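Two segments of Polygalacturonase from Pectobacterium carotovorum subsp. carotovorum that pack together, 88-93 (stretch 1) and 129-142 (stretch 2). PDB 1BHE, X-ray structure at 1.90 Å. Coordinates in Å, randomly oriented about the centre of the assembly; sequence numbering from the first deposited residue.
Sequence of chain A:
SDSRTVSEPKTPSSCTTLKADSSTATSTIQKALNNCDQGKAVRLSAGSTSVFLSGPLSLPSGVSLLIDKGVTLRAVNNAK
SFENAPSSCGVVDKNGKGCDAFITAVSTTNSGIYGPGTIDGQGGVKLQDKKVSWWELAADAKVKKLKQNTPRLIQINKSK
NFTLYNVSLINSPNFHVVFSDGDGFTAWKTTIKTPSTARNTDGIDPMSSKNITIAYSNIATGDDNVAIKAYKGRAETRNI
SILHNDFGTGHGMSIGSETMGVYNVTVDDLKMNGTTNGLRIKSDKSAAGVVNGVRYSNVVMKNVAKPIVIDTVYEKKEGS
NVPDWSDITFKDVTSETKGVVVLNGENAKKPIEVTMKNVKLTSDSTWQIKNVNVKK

Stretch 1 88-93: SCGVVD
Stretch 2 129-142: DKKVSWWELAADAK

How does C89 begin the contact? S88 lies out of reach, so C89 (phi/psi -111/148, chi1 t) is the first to touch. Its SG, covalently bonded elsewhere in the structure, sits 3.7 Å from W134 CH2, oblique to the ring. W134 (chi1 m, chi2 117°) leaves its backbone sideways, but its ring end reaches stretch 1. The long K130 side chain (m, m, t, t) carries NZ to a water that donates to C89 O (water to O 2.7 Å) and accepts from K130 NZ (2.7 Å); no direct hydrogen bond joins the stretches.

Why does glycine suit position 90? Its phi/psi of 73/29 favours glycine, and a CB would point toward stretch 2, crowding W134 CZ3 and K130 CE. G90 CA packs 3.7 Å from W134 CZ3, and G90 O lies 3.5 Å from K130 CE. The G90 and W134 CA atoms are 6.8 Å apart.

What do the valines add? The V91 (-133/168, m) CA-to-CB bond points away from stretch 2, yet CG1 lies 4.0 Å from K130 NZ. That of V92, in extended strand (-114/127, t), points toward stretch 2, which is helical through K142 and beyond; S133 OG caps E136 N (3.2 Å). V92 CG1 is 4.0 Å from A141 CB, their CA atoms 5.9 Å apart. Branched, apolar L137 (m, t) is buried, its CD2 4.3 Å from V92 CG2 and 3.8 Å from G90 O. D93 makes no contact; 397 Å² is buried between the stretches, both sides summed.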

ATOM      1  N   SER A  88      23.271  -1.212   7.764  1.00 17.94           N
ATOM      2  CA  SER A  88      22.496  -0.851   6.589  1.00 16.82           C
ATOM      3  C   SER A  88      21.126  -0.264   6.884  1.00 16.21           C
ATOM      4  O   SER A  88      20.530   0.321   5.976  1.00 15.74           O
ATOM      5  CB  SER A  88      22.321  -2.088   5.693  1.00 16.92           C
ATOM      6  OG  SER A  88      21.646  -3.125   6.388  1.00 16.94           O
ATOM      7  N   CYS A  89      20.630  -0.415   8.101  1.00 15.61           N
ATOM      8  CA  CYS A  89      19.279   0.011   8.457  1.00 14.90           C
ATOM      9  C   CYS A  89      19.236   1.201   9.397  1.00 15.01           C
ATOM     10  O   CYS A  89      20.136   1.425  10.206  1.00 14.53           O
ATOM     11  CB  CYS A  89      18.575  -1.202   9.089  1.00 14.22           C
ATOM     12  SG  CYS A  89      16.793  -1.089   9.330  1.00 12.57           S
ATOM     13  N   GLY A  90      18.201   2.028   9.268  1.00 14.73           N
ATOM     14  CA  GLY A  90      18.016   3.194  10.116  1.00 15.27           C
ATOM     15  C   GLY A  90      18.973   4.331   9.807  1.00 16.22           C
ATOM     16  O   GLY A  90      19.342   5.115  10.683  1.00 15.86           O
ATOM     17  N   VAL A  91      19.410   4.421   8.560  1.00 16.90           N
ATOM     18  CA  VAL A  91      20.337   5.434   8.083  1.00 18.24           C
ATOM     19  C   VAL A  91      19.822   6.039   6.781  1.00 18.95           C
ATOM     20  O   VAL A  91      18.887   5.522   6.171  1.00 18.02           O
ATOM     21  CB  VAL A  91      21.744   4.863   7.814  1.00 18.37           C
ATOM     22  CG1 VAL A  91      22.456   4.477   9.101  1.00 18.69           C
ATOM     23  CG2 VAL A  91      21.674   3.668   6.872  1.00 18.16           C
ATOM     24  N   VAL A  92      20.432   7.137   6.357  1.00 20.40           N
ATOM     25  CA  VAL A  92      20.078   7.825   5.122  1.00 21.57           C
ATOM     26  C   VAL A  92      21.264   7.714   4.164  1.00 22.54           C
ATOM     27  O   VAL A  92      22.396   7.988   4.573  1.00 22.80           O
ATOM     28  CB  VAL A  92      19.735   9.305   5.353  1.00 21.66           C
ATOM     29  CG1 VAL A  92      19.477  10.015   4.030  1.00 22.16           C
ATOM     30  CG2 VAL A  92      18.532   9.458   6.274  1.00 21.25           C
ATOM     31  N   ASP A  93      21.040   7.242   2.942  1.00 23.12           N
ATOM     32  CA  ASP A  93      22.152   7.041   2.008  1.00 23.81           C
ATOM     33  C   ASP A  93      21.673   6.802   0.585  1.00 24.45           C
ATOM     34  O   ASP A  93      20.552   7.163   0.229  1.00 24.83           O
ATOM     35  CB  ASP A  93      23.023   5.884   2.505  1.00 22.67           C
ATOM     36  CG  ASP A  93      22.301   4.561   2.653  1.00 22.09           C
ATOM     37  OD1 ASP A  93      21.242   4.350   2.024  1.00 21.22           O
ATOM     38  OD2 ASP A  93      22.799   3.707   3.420  1.00 21.48           O
ATOM     39  N   ASP A 129      18.672   2.262  19.291  1.00 19.20           N
ATOM     40  CA  ASP A 129      19.827   2.322  18.470  1.00 20.01           C
ATOM     41  C   ASP A 129      20.251   3.652  17.883  1.00 19.23           C
ATOM     42  O   ASP A 129      21.371   3.784  17.368  1.00 18.95           O
ATOM     43  CB  ASP A 129      19.411   1.445  17.234  1.00 21.94           C
ATOM     44  CG  ASP A 129      20.437   0.352  17.031  1.00 23.31           C
ATOM     45  OD1 ASP A 129      21.383   0.304  17.857  1.00 25.09           O
ATOM     46  OD2 ASP A 129      20.298  -0.412  16.063  1.00 23.18           O
ATOM     47  N   LYS A 130      19.319   4.592  17.744  1.00 18.20           N
ATOM     48  CA  LYS A 130      19.607   5.875  17.109  1.00 17.45           C
ATOM     49  C   LYS A 130      19.007   7.011  17.932  1.00 17.02           C
ATOM     50  O   LYS A 130      18.216   6.773  18.839  1.00 16.60           O
ATOM     51  CB  LYS A 130      19.049   5.944  15.688  1.00 16.97           C
ATOM     52  CG  LYS A 130      19.410   4.859  14.703  1.00 16.41           C
ATOM     53  CD  LYS A 130      20.870   4.926  14.279  1.00 16.87           C
ATOM     54  CE  LYS A 130      21.213   3.812  13.305  1.00 16.82           C
ATOM     55  NZ  LYS A 130      22.678   3.710  13.056  1.00 16.67           N
ATOM     56  N   LYS A 131      19.336   8.255  17.583  1.00 17.23           N
ATOM     57  CA  LYS A 131      18.788   9.413  18.284  1.00 17.23           C
ATOM     58  C   LYS A 131      17.348   9.703  17.877  1.00 17.23           C
ATOM     59  O   LYS A 131      16.629  10.437  18.557  1.00 17.37           O
ATOM     60  CB  LYS A 131      19.646  10.654  17.990  1.00 17.38           C
ATOM     61  CG  LYS A 131      20.827  10.827  18.933  1.00 17.23           C
ATOM     62  CD  LYS A 131      21.378  12.246  18.857  1.00 17.72           C
ATOM     63  CE  LYS A 131      20.503  13.205  19.650  1.00 18.11           C
ATOM     64  NZ  LYS A 131      21.113  14.561  19.745  1.00 18.57           N
ATOM     65  N   VAL A 132      16.934   9.183  16.724  1.00 16.93           N
ATOM     66  CA  VAL A 132      15.635   9.493  16.148  1.00 15.93           C
ATOM     67  C   VAL A 132      14.742   8.271  15.938  1.00 15.23           C
ATOM     68  O   VAL A 132      15.166   7.128  16.063  1.00 14.24           O
ATOM     69  CB  VAL A 132      15.824  10.150  14.761  1.00 16.31           C
ATOM     70  CG1 VAL A 132      16.355  11.570  14.867  1.00 17.04           C
ATOM     71  CG2 VAL A 132      16.736   9.293  13.892  1.00 16.67           C
ATOM     72  N   SER A 133      13.500   8.555  15.552  1.00 13.97           N
ATOM     73  CA  SER A 133      12.534   7.523  15.197  1.00 13.07           C
ATOM     74  C   SER A 133      12.655   7.222  13.705  1.00 12.40           C
ATOM     75  O   SER A 133      13.350   7.952  12.994  1.00 12.42           O
ATOM     76  CB  SER A 133      11.110   8.022  15.452  1.00 13.15           C
ATOM     77  OG  SER A 133      10.776   9.065  14.548  1.00 12.91           O
ATOM     78  N   TRP A 134      11.952   6.199  13.224  1.00 11.00           N
ATOM     79  CA  TRP A 134      11.986   5.890  11.797  1.00 10.57           C
ATOM     80  C   TRP A 134      11.449   7.055  10.964  1.00 10.25           C
ATOM     81  O   TRP A 134      12.015   7.383   9.917  1.00 10.69           O
ATOM     82  CB  TRP A 134      11.144   4.666  11.488  1.00  9.65           C
ATOM     83  CG  TRP A 134      11.490   3.342  12.068  1.00  9.28           C
ATOM     84  CD1 TRP A 134      10.699   2.622  12.928  1.00  9.18           C
ATOM     85  CD2 TRP A 134      12.639   2.532  11.825  1.00  8.72           C
ATOM     86  NE1 TRP A 134      11.299   1.429  13.240  1.00  8.90           N
ATOM     87  CE2 TRP A 134      12.492   1.348  12.574  1.00  8.87           C
ATOM     88  CE3 TRP A 134      13.794   2.699  11.054  1.00  8.94           C
ATOM     89  CZ2 TRP A 134      13.449   0.334  12.580  1.00  8.80           C
ATOM     90  CZ3 TRP A 134      14.740   1.689  11.056  1.00  9.31           C
ATOM     91  CH2 TRP A 134      14.564   0.523  11.813  1.00  9.53           C
ATOM     92  N   TRP A 135      10.345   7.673  11.390  1.00 10.14           N
ATOM     93  CA  TRP A 135       9.782   8.770  10.592  1.00 11.39           C
ATOM     94  C   TRP A 135      10.663  10.005  10.577  1.00 13.26           C
ATOM     95  O   TRP A 135      10.678  10.736   9.577  1.00 13.24           O
ATOM     96  CB  TRP A 135       8.364   9.103  11.038  1.00 10.29           C
ATOM     97  CG  TRP A 135       7.385   7.986  10.811  1.00  9.40           C
ATOM     98  CD1 TRP A 135       7.402   7.034   9.829  1.00  9.54           C
ATOM     99  CD2 TRP A 135       6.203   7.752  11.579  1.00  9.79           C
ATOM    100  NE1 TRP A 135       6.317   6.201   9.969  1.00  9.13           N
ATOM    101  CE2 TRP A 135       5.569   6.615  11.038  1.00  9.50           C
ATOM    102  CE3 TRP A 135       5.644   8.371  12.708  1.00  9.86           C
ATOM    103  CZ2 TRP A 135       4.391   6.097  11.575  1.00 10.01           C
ATOM    104  CZ3 TRP A 135       4.477   7.851  13.238  1.00 10.58           C
ATOM    105  CH2 TRP A 135       3.862   6.721  12.672  1.00  9.83           C
ATOM    106  N   GLU A 136      11.438  10.246  11.625  1.00 15.42           N
ATOM    107  CA  GLU A 136      12.344  11.393  11.674  1.00 18.21           C
ATOM    108  C   GLU A 136      13.449  11.333  10.634  1.00 20.03           C
ATOM    109  O   GLU A 136      14.022  12.368  10.285  1.00 19.65           O
ATOM    110  CB  GLU A 136      12.938  11.527  13.084  1.00 18.29           C
ATOM    111  CG  GLU A 136      11.985  12.263  14.011  1.00 19.39           C
ATOM    112  CD  GLU A 136      12.357  12.224  15.475  1.00 20.13           C
ATOM    113  OE1 GLU A 136      13.089  11.319  15.917  1.00 20.35           O
ATOM    114  OE2 GLU A 136      11.885  13.124  16.206  1.00 20.75           O
ATOM    115  N   LEU A 137      13.761  10.163  10.078  1.00 22.18           N
ATOM    116  CA  LEU A 137      14.746  10.022   9.021  1.00 24.63           C
ATOM    117  C   LEU A 137      14.300  10.594   7.678  1.00 26.21           C
ATOM    118  O   LEU A 137      15.151  10.892   6.831  1.00 26.35           O
ATOM    119  CB  LEU A 137      15.123   8.548   8.845  1.00 24.69           C
ATOM    120  CG  LEU A 137      15.762   7.833  10.037  1.00 24.92           C
ATOM    121  CD1 LEU A 137      15.615   6.322   9.897  1.00 25.11           C
ATOM    122  CD2 LEU A 137      17.233   8.198  10.183  1.00 25.09           C
ATOM    123  N   ALA A 138      13.009  10.756   7.426  1.00 28.54           N
ATOM    124  CA  ALA A 138      12.501  11.286   6.169  1.00 30.65           C
ATOM    125  C   ALA A 138      12.890  12.741   5.943  1.00 32.85           C
ATOM    126  O   ALA A 138      13.373  13.091   4.859  1.00 33.06           O
ATOM    127  CB  ALA A 138      10.988  11.149   6.098  1.00 30.92           C
ATOM    128  N   ALA A 139      12.709  13.592   6.955  1.00 34.64           N
ATOM    129  CA  ALA A 139      13.089  14.998   6.821  1.00 36.50           C
ATOM    130  C   ALA A 139      14.528  15.066   6.316  1.00 37.98           C
ATOM    131  O   ALA A 139      14.815  15.662   5.280  1.00 38.40           O
ATOM    132  CB  ALA A 139      12.950  15.746   8.134  1.00 36.66           C
ATOM    133  N   ASP A 140      15.424  14.401   7.040  1.00 39.40           N
ATOM    134  CA  ASP A 140      16.824  14.311   6.669  1.00 40.85           C
ATOM    135  C   ASP A 140      16.989  13.816   5.238  1.00 41.48           C
ATOM    136  O   ASP A 140      17.683  14.448   4.438  1.00 41.67           O
ATOM    137  CB  ASP A 140      17.557  13.375   7.639  1.00 41.24           C
ATOM    138  CG  ASP A 140      19.060  13.575   7.576  1.00 41.73           C
ATOM    139  OD1 ASP A 140      19.549  14.537   8.205  1.00 41.99           O
ATOM    140  OD2 ASP A 140      19.735  12.780   6.890  1.00 41.90           O
ATOM    141  N   ALA A 141      16.344  12.705   4.889  1.00 42.02           N
ATOM    142  CA  ALA A 141      16.428  12.160   3.540  1.00 42.71           C
ATOM    143  C   ALA A 141      15.926  13.144   2.487  1.00 43.14           C
ATOM    144  O   ALA A 141      16.558  13.293   1.441  1.00 42.95           O
ATOM    145  CB  ALA A 141      15.659  10.849   3.441  1.00 42.56           C
ATOM    146  N   LYS A 142      14.799  13.797   2.740  1.00 43.97           N
ATOM    147  CA  LYS A 142      14.231  14.760   1.809  1.00 44.64           C
ATOM    148  C   LYS A 142      15.134  15.970   1.611  1.00 44.96           C
ATOM    149  O   LYS A 142      15.473  16.325   0.479  1.00 45.45           O
ATOM    150  CB  LYS A 142      12.852  15.222   2.288  1.00 45.18           C
ATOM    151  CG  LYS A 142      12.120  16.129   1.308  1.00 45.56           C
ATOM    152  CD  LYS A 142      10.869  16.725   1.932  1.00 45.77           C
ATOM    153  CE  LYS A 142      11.117  18.124   2.468  1.00 46.07           C
ATOM    154  NZ  LYS A 142       9.989  19.048   2.163  1.00 46.31           N
TER
HETATM  155  O   HOH W   1      22.636   1.662  11.238  1.00 17.36           O